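Local coordinates for acyl carrier protein (Thermotoga maritima MSB8, PDB 6LVU) that probably carries the growing acyl chain through fatty acid biosynthesis on a phosphopantetheine arm, which is absent from this apo form, at residues Gln25-Gly37 with Glu64-Ile76. Residues are numbered along the deposited sequence; the frame is centred on the assembly and turned at random.
Sequences QVTEEAKLIDDLG and EKISTVGDIVSYI
Gly70 CA lies over one face of the Glu28 carboxylate, at its OE1 end and 3.5 Å from OE1, while that same oxygen forms a salt bridge with Arg4. The carboxylate of Asp71 serves its own segment: OD2 takes Ser67 N on its anti lone pair and Thr68 N from above the carboxylate plane. Asp71 N in turn donates to Thr68 OG1, which completes a capping box at the start of helix 69-79. In residues 25-37, Asp35 OD2 receives Lys31 N at 2.9 Å in a nearly straight bond, on the anti side but 26° out of the carboxylate plane.

Lys31 and Thr68, each held by one of these aspartates, are also the residues whose backbones pair, as a single beta bridge. Val69 N donates to Ala30 O at 2.9 Å, and Leu32 N to Ser67 O at 3.1 Å. One step further, Gly70 N bonds Glu28 O at 2.9 Å, so the type I turn Thr27-Ala30 also presents a carbonyl to the first turn of the helix.

Val69 points into the loop. Its chi1 of 170° turns CG2 to Val26 CG1 at 3.9 Å, Leu36 CD1 at 4.0 Å and, slightly farther, Leu32 CD1 and Ala30 CB. Leu32 splits its methyls: CD1 packs against Ile72 CD1 at 3.9 Å, CD2 against the Ser67 carbonyl oxygen, with Ile66 CG2 farther off.

The contact thus fastens the long loop between helices 4-19 and 42-54 to the N-terminal end of helix 69-79, within the helical bundle of the carrier fold. Val26 and Val73 continue onto helix 4-19, and Ile72 onto Phe50 of helix 42-54.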
loop_
_atom_site.group_PDB
_atom_site.type_symbol
_atom_site.label_atom_id
_atom_site.label_comp_id
_atom_site.label_asym_id
_atom_site.label_seq_id
_atom_site.Cartn_x
_atom_site.Cartn_y
_atom_site.Cartn_z
ATOM N N GLN A 25 -3.653 -4.518 12.381
ATOM C CA GLN A 25 -2.215 -4.293 12.261
ATOM C C GLN A 25 -1.843 -3.282 11.175
ATOM O O GLN A 25 -0.675 -2.873 11.102
ATOM C CB GLN A 25 -1.477 -5.619 11.969
ATOM C CG GLN A 25 -1.967 -6.823 12.781
ATOM C CD GLN A 25 -1.382 -8.153 12.294
ATOM O OE1 GLN A 25 -2.115 -9.095 11.975
ATOM N NE2 GLN A 25 -0.043 -8.228 12.236
ATOM N N VAL A 26 -2.771 -2.897 10.305
ATOM C CA VAL A 26 -2.449 -2.058 9.157
ATOM C C VAL A 26 -2.750 -0.615 9.546
ATOM O O VAL A 26 -3.893 -0.164 9.500
ATOM C CB VAL A 26 -3.209 -2.493 7.905
ATOM C CG1 VAL A 26 -2.830 -1.609 6.709
ATOM C CG2 VAL A 26 -2.926 -3.955 7.618
ATOM N N THR A 27 -1.712 0.119 9.921
ATOM C CA THR A 27 -1.812 1.523 10.277
ATOM C C THR A 27 -0.966 2.340 9.314
ATOM O O THR A 27 -0.159 1.798 8.550
ATOM C CB THR A 27 -1.342 1.758 11.710
ATOM O OG1 THR A 27 0.049 1.435 11.795
ATOM C CG2 THR A 27 -2.129 0.869 12.685
ATOM N N GLU A 28 -1.161 3.663 9.354
ATOM C CA GLU A 28 -0.354 4.550 8.522
ATOM C C GLU A 28 1.143 4.355 8.743
ATOM O O GLU A 28 1.927 4.493 7.800
ATOM C CB GLU A 28 -0.704 6.015 8.795
ATOM C CG GLU A 28 -2.086 6.470 8.332
ATOM C CD GLU A 28 -2.038 7.245 7.027
ATOM O OE1 GLU A 28 -0.948 7.775 6.703
ATOM O OE2 GLU A 28 -3.105 7.372 6.364
ATOM N N GLU A 29 1.556 4.014 9.965
ATOM C CA GLU A 29 2.970 3.931 10.336
ATOM C C GLU A 29 3.587 2.563 10.102
ATOM O O GLU A 29 4.795 2.415 10.304
ATOM C CB GLU A 29 3.177 4.287 11.817
ATOM C CG GLU A 29 3.025 5.760 12.183
ATOM C CD GLU A 29 1.610 6.265 12.028
ATOM O OE1 GLU A 29 0.658 5.558 12.459
ATOM O OE2 GLU A 29 1.456 7.377 11.471
ATOM N N ALA A 30 2.789 1.564 9.734
ATOM C CA ALA A 30 3.288 0.199 9.599
ATOM C C ALA A 30 4.218 0.085 8.397
ATOM O O ALA A 30 3.875 0.507 7.289
ATOM C CB ALA A 30 2.120 -0.783 9.464
ATOM N N LYS A 31 5.395 -0.492 8.613
ATOM C CA LYS A 31 6.307 -0.790 7.519
ATOM C C LYS A 31 5.874 -2.109 6.888
ATOM O O LYS A 31 5.551 -3.068 7.600
ATOM C CB LYS A 31 7.736 -0.858 8.065
ATOM C CG LYS A 31 8.131 0.473 8.722
ATOM C CD LYS A 31 9.361 0.392 9.619
ATOM C CE LYS A 31 10.592 0.988 8.988
ATOM N NZ LYS A 31 11.055 0.232 7.796
ATOM N N LEU A 32 5.797 -2.140 5.552
ATOM C CA LEU A 32 5.319 -3.349 4.881
ATOM C C LEU A 32 6.141 -4.558 5.304
ATOM O O LEU A 32 5.592 -5.574 5.746
ATOM C CB LEU A 32 5.373 -3.194 3.359
ATOM C CG LEU A 32 4.497 -2.250 2.527
ATOM C CD1 LEU A 32 3.070 -2.118 3.072
ATOM C CD2 LEU A 32 5.174 -0.895 2.405
ATOM N N ILE A 33 7.458 -4.465 5.177
ATOM C CA ILE A 33 8.317 -5.602 5.475
ATOM C C ILE A 33 8.416 -5.811 6.981
ATOM O O ILE A 33 8.007 -6.847 7.511
ATOM C CB ILE A 33 9.696 -5.401 4.834
ATOM C CG1 ILE A 33 9.514 -5.157 3.329
ATOM C CG2 ILE A 33 10.606 -6.617 5.119
ATOM C CD1 ILE A 33 10.764 -5.371 2.492
ATOM N N ASP A 34 8.914 -4.803 7.701
ATOM C CA ASP A 34 9.318 -5.018 9.084
ATOM C C ASP A 34 8.134 -5.359 9.979
ATOM O O ASP A 34 8.252 -6.207 10.869
ATOM C CB ASP A 34 10.039 -3.781 9.603
ATOM C CG ASP A 34 11.547 -3.932 9.573
ATOM O OD1 ASP A 34 12.231 -3.272 10.395
ATOM O OD2 ASP A 34 12.047 -4.712 8.727
ATOM N N ASP A 35 6.989 -4.706 9.774
ATOM C CA ASP A 35 5.849 -4.870 10.663
ATOM C C ASP A 35 4.843 -5.882 10.141
ATOM O O ASP A 35 4.404 -6.753 10.890
ATOM C CB ASP A 35 5.160 -3.517 10.904
ATOM C CG ASP A 35 6.066 -2.527 11.628
ATOM O OD1 ASP A 35 6.817 -2.966 12.530
ATOM O OD2 ASP A 35 6.015 -1.309 11.322
ATOM N N LEU A 36 4.488 -5.801 8.863
ATOM C CA LEU A 36 3.417 -6.605 8.295
ATOM C C LEU A 36 3.911 -7.886 7.628
ATOM O O LEU A 36 3.104 -8.612 7.046
ATOM C CB LEU A 36 2.606 -5.768 7.297
ATOM C CG LEU A 36 1.885 -4.540 7.836
ATOM C CD1 LEU A 36 1.158 -3.843 6.696
ATOM C CD2 LEU A 36 0.901 -4.940 8.919
ATOM N N GLY A 37 5.206 -8.170 7.666
ATOM C CA GLY A 37 5.676 -9.470 7.221
ATOM C C GLY A 37 5.765 -9.668 5.726
ATOM O O GLY A 37 5.922 -10.810 5.276
ATOM N N GLU A 64 11.108 2.139 -4.742
ATOM C CA GLU A 64 12.142 1.925 -3.732
ATOM C C GLU A 64 11.962 2.843 -2.535
ATOM O O GLU A 64 12.557 2.600 -1.483
ATOM C CB GLU A 64 13.537 2.110 -4.344
ATOM C CG GLU A 64 13.837 1.096 -5.449
ATOM C CD GLU A 64 15.182 1.303 -6.136
ATOM O OE1 GLU A 64 15.894 2.284 -5.821
ATOM O OE2 GLU A 64 15.516 0.485 -7.023
ATOM N N LYS A 65 11.156 3.885 -2.669
ATOM C CA LYS A 65 10.939 4.817 -1.580
ATOM C C LYS A 65 9.770 4.426 -0.695
ATOM O O LYS A 65 9.692 4.904 0.441
ATOM C CB LYS A 65 10.740 6.224 -2.152
ATOM C CG LYS A 65 11.896 6.609 -3.061
ATOM C CD LYS A 65 11.655 7.874 -3.858
ATOM C CE LYS A 65 12.808 8.098 -4.851
ATOM N NZ LYS A 65 12.309 8.492 -6.204
ATOM N N ILE A 66 8.917 3.513 -1.153
ATOM C CA ILE A 66 7.709 3.160 -0.418
ATOM C C ILE A 66 8.090 2.223 0.719
ATOM O O ILE A 66 8.459 1.070 0.495
ATOM C CB ILE A 66 6.656 2.533 -1.331
ATOM C CG1 ILE A 66 6.145 3.575 -2.328
ATOM C CG2 ILE A 66 5.498 2.035 -0.507
ATOM C CD1 ILE A 66 5.330 2.983 -3.414
ATOM N N SER A 67 7.979 2.714 1.949
ATOM C CA SER A 67 8.370 1.956 3.126
ATOM C C SER A 67 7.199 1.589 4.019
ATOM O O SER A 67 7.165 0.478 4.549
ATOM C CB SER A 67 9.397 2.765 3.930
ATOM O OG SER A 67 9.796 2.074 5.094
ATOM N N THR A 68 6.207 2.462 4.157
ATOM C CA THR A 68 5.084 2.252 5.061
ATOM C C THR A 68 3.762 2.262 4.304
ATOM O O THR A 68 3.689 2.611 3.119
ATOM C CB THR A 68 5.018 3.332 6.140
ATOM O OG1 THR A 68 4.731 4.586 5.516
ATOM C CG2 THR A 68 6.312 3.424 6.891
ATOM N N VAL A 69 2.705 1.883 5.022
ATOM C CA VAL A 69 1.357 1.973 4.474
ATOM C C VAL A 69 1.028 3.418 4.121
ATOM O O VAL A 69 0.461 3.696 3.061
ATOM C CB VAL A 69 0.341 1.392 5.474
ATOM C CG1 VAL A 69 -1.088 1.691 5.037
ATOM C CG2 VAL A 69 0.552 -0.087 5.625
ATOM N N GLY A 70 1.404 4.356 4.997
ATOM C CA GLY A 70 1.152 5.764 4.730
ATOM C C GLY A 70 1.814 6.258 3.460
ATOM O O GLY A 70 1.270 7.131 2.776
ATOM N N ASP A 71 2.974 5.693 3.115
ATOM C CA ASP A 71 3.647 6.058 1.868
ATOM C C ASP A 71 2.783 5.723 0.666
ATOM O O ASP A 71 2.691 6.511 -0.286
ATOM C CB ASP A 71 4.978 5.317 1.748
ATOM C CG ASP A 71 6.062 5.921 2.602
ATOM O OD1 ASP A 71 5.905 7.088 3.009
ATOM O OD2 ASP A 71 7.078 5.226 2.855
ATOM N N ILE A 72 2.189 4.523 0.665
ATOM C CA ILE A 72 1.298 4.099 -0.410
ATOM C C ILE A 72 0.114 5.045 -0.523
ATOM O O ILE A 72 -0.215 5.536 -1.603
ATOM C CB ILE A 72 0.819 2.654 -0.180
ATOM C CG1 ILE A 72 1.952 1.672 -0.380
ATOM C CG2 ILE A 72 -0.366 2.323 -1.076
ATOM C CD1 ILE A 72 1.800 0.439 0.461
ATOM N N VAL A 73 -0.550 5.300 0.608
ATOM C CA VAL A 73 -1.705 6.195 0.583
ATOM C C VAL A 73 -1.307 7.548 0.016
ATOM O O VAL A 73 -1.953 8.066 -0.914
ATOM C CB VAL A 73 -2.303 6.332 1.994
ATOM C CG1 VAL A 73 -3.517 7.220 1.945
ATOM C CG2 VAL A 73 -2.646 4.981 2.558
ATOM N N SER A 74 -0.201 8.126 0.512
ATOM C CA SER A 74 0.194 9.454 0.050
ATOM C C SER A 74 0.554 9.444 -1.427
ATOM O O SER A 74 0.220 10.378 -2.161
ATOM C CB SER A 74 1.361 9.999 0.868
ATOM O OG SER A 74 0.891 10.479 2.119
ATOM N N TYR A 75 1.225 8.394 -1.890
ATOM C CA TYR A 75 1.509 8.328 -3.312
ATOM C C TYR A 75 0.216 8.261 -4.121
ATOM O O TYR A 75 0.073 8.960 -5.130
ATOM C CB TYR A 75 2.428 7.146 -3.606
ATOM C CG TYR A 75 3.071 7.212 -4.964
ATOM C CD1 TYR A 75 4.362 7.704 -5.121
ATOM C CD2 TYR A 75 2.386 6.793 -6.102
ATOM C CE1 TYR A 75 4.954 7.773 -6.377
ATOM C CE2 TYR A 75 2.971 6.861 -7.362
ATOM C CZ TYR A 75 4.251 7.347 -7.492
ATOM O OH TYR A 75 4.821 7.403 -8.750
ATOM N N ILE A 76 -0.756 7.459 -3.671
ATOM C CA ILE A 76 -2.043 7.405 -4.361
ATOM C C ILE A 76 -2.743 8.752 -4.298
ATOM O O ILE A 76 -3.283 9.235 -5.307
ATOM C CB ILE A 76 -2.929 6.287 -3.777
ATOM C CG1 ILE A 76 -2.285 4.925 -4.008
ATOM C CG2 ILE A 76 -4.257 6.277 -4.461
ATOM C CD1 ILE A 76 -2.951 3.817 -3.253
#